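PDB 6XQK: cAMP-dependent protein kinase regulatory subunit from Saccharomyces cerevisiae, which binds cAMP and holds the catalytic subunits of protein kinase A inactive until the nucleotide releases them, self-associating through its N-terminal dimerisation/docking domain. Local coordinates for the interface of chains A and B. Sequence-based numbering; all coordinates share one arbitrary frame. Chains: chain A/B, cAMP-dependent protein kinase regulatory subunit.

The interface of chains A and B. Residues chain A 14, 17-18, 37; chain B 14, 17-18, 37.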
loop_
_atom_site.group_PDB
_atom_site.type_symbol
_atom_site.label_atom_id
_atom_site.label_comp_id
_atom_site.label_asym_id
_atom_site.label_seq_id
_atom_site.Cartn_x
_atom_site.Cartn_y
_atom_site.Cartn_z
ATOM N N LEU A 14 -9.081 14.565 3.664
ATOM C CA LEU A 14 -8.483 15.234 2.519
ATOM C C LEU A 14 -7.704 16.463 2.977
ATOM O O LEU A 14 -6.614 16.705 2.481
ATOM C CB LEU A 14 -9.557 15.611 1.497
ATOM C CG LEU A 14 -9.053 16.223 0.216
ATOM C CD1 LEU A 14 -8.156 15.270 -0.538
ATOM C CD2 LEU A 14 -10.206 16.646 -0.664
ATOM N N PHE A 17 -4.428 15.320 4.543
ATOM C CA PHE A 17 -3.522 14.896 3.478
ATOM C C PHE A 17 -2.924 16.104 2.764
ATOM O O PHE A 17 -1.712 16.187 2.636
ATOM C CB PHE A 17 -4.240 13.975 2.499
ATOM C CG PHE A 17 -3.450 13.658 1.260
ATOM C CD1 PHE A 17 -2.254 12.972 1.339
ATOM C CD2 PHE A 17 -3.940 13.986 0.006
ATOM C CE1 PHE A 17 -1.544 12.642 0.190
ATOM C CE2 PHE A 17 -3.234 13.660 -1.137
ATOM C CZ PHE A 17 -2.031 13.000 -1.036
ATOM N N GLN A 18 -3.753 17.075 2.364
ATOM C CA GLN A 18 -3.281 18.288 1.703
ATOM C C GLN A 18 -2.297 19.061 2.589
ATOM O O GLN A 18 -1.338 19.635 2.070
ATOM C CB GLN A 18 -4.461 19.184 1.320
ATOM C CG GLN A 18 -5.223 18.681 0.122
ATOM C CD GLN A 18 -6.490 19.477 -0.127
ATOM O OE1 GLN A 18 -7.478 18.948 -0.632
ATOM N NE2 GLN A 18 -6.506 20.772 0.195
ATOM N N PHE A 37 -1.378 7.140 3.113
ATOM C CA PHE A 37 -2.669 6.463 3.179
ATOM C C PHE A 37 -2.576 5.052 3.723
ATOM O O PHE A 37 -3.458 4.626 4.486
ATOM C CB PHE A 37 -3.382 6.524 1.833
ATOM C CG PHE A 37 -3.971 7.905 1.637
ATOM C CD1 PHE A 37 -4.947 8.394 2.502
ATOM C CD2 PHE A 37 -3.512 8.732 0.641
ATOM C CE1 PHE A 37 -5.478 9.665 2.334
ATOM C CE2 PHE A 37 -4.045 10.011 0.480
ATOM C CZ PHE A 37 -5.013 10.469 1.336
ATOM N N LEU B 14 -2.161 15.694 -7.531
ATOM C CA LEU B 14 -3.113 16.037 -6.495
ATOM C C LEU B 14 -4.482 16.340 -7.143
ATOM O O LEU B 14 -5.515 15.917 -6.630
ATOM C CB LEU B 14 -2.593 17.230 -5.688
ATOM C CG LEU B 14 -3.511 17.706 -4.571
ATOM C CD1 LEU B 14 -3.730 16.607 -3.523
ATOM C CD2 LEU B 14 -2.997 18.978 -3.949
ATOM N N PHE B 17 -6.146 13.050 -8.149
ATOM C CA PHE B 17 -6.646 12.394 -6.952
ATOM C C PHE B 17 -7.939 13.054 -6.488
ATOM O O PHE B 17 -8.932 12.356 -6.313
ATOM C CB PHE B 17 -5.581 12.393 -5.851
ATOM C CG PHE B 17 -6.081 11.906 -4.514
ATOM C CD1 PHE B 17 -6.569 10.613 -4.362
ATOM C CD2 PHE B 17 -6.047 12.730 -3.403
ATOM C CE1 PHE B 17 -7.010 10.161 -3.127
ATOM C CE2 PHE B 17 -6.506 12.278 -2.173
ATOM C CZ PHE B 17 -6.975 10.999 -2.040
ATOM N N GLN B 18 -7.958 14.391 -6.370
ATOM C CA GLN B 18 -9.149 15.128 -5.962
ATOM C C GLN B 18 -10.308 14.889 -6.922
ATOM O O GLN B 18 -11.448 14.802 -6.468
ATOM C CB GLN B 18 -8.866 16.626 -5.862
ATOM C CG GLN B 18 -8.020 16.998 -4.669
ATOM C CD GLN B 18 -7.594 18.453 -4.687
ATOM O OE1 GLN B 18 -7.581 19.130 -5.722
ATOM N NE2 GLN B 18 -7.212 18.954 -3.530
ATOM N N PHE B 37 -3.448 5.288 -4.789
ATOM C CA PHE B 37 -2.028 5.593 -4.825
ATOM C C PHE B 37 -1.175 4.356 -5.054
ATOM O O PHE B 37 -0.164 4.439 -5.766
ATOM C CB PHE B 37 -1.594 6.389 -3.588
ATOM C CG PHE B 37 -2.027 7.823 -3.711
ATOM C CD1 PHE B 37 -1.557 8.616 -4.743
ATOM C CD2 PHE B 37 -2.969 8.363 -2.843
ATOM C CE1 PHE B 37 -1.963 9.943 -4.868
ATOM C CE2 PHE B 37 -3.374 9.685 -2.970
ATOM C CZ PHE B 37 -2.868 10.469 -3.986
#
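A:Gln18 and B:Gln18 meet across the two-fold axis of the D/D (dimerisation/docking) domain, whose helices 8-24 and 29-49 in chain A pack against those of chain B as a four-helix bundle of the R-subunit family. The two straight glutamine chains meet roughly perpendicular. The carboxamide nitrogen NE2 of B:Gln18 gives a weak, bent hydrogen bond to the amide oxygen OE1 of A:Gln18 at 2.9 Å, with the amide planes turned 66° apart. As modelled, one amide donates and the other accepts, so the terminal amides are turned differently although the rest of the pair is two-fold related; which way each amide faces is tentative.

Next to it, CD1 of A:Leu14 touches CE2 of B:Phe17 at 3.8 Å, the leucine branch passing alongside the ring, antiparallel to it; B:Leu14 does the same to A:Phe17. The rings of A:Phe17 and B:Phe17 meet edge to face, planes 80° apart, with their CE2 atoms 3.7 Å from each other. Each points inward with CG anti to the backbone N (chi1 171° in A:Phe17), and CE2 of A:Phe37 sits over the centre of one face of A:Phe17, as B:Phe37 does over B:Phe17. Cutting A:Phe17 back to an alanine would take away the ring, and B:Leu14 CD1 and the B:Phe17 ring would probably lose their aromatic partner, A:Phe37 the face it packs on. On the side away from the glutamines, A:Phe37 CE2 lies 3.5 Å from B:Phe37 CE2, joining the 29-49 helix to its counterpart, while A:Phe37 CZ reaches B:Phe17 CZ at 3.9 Å.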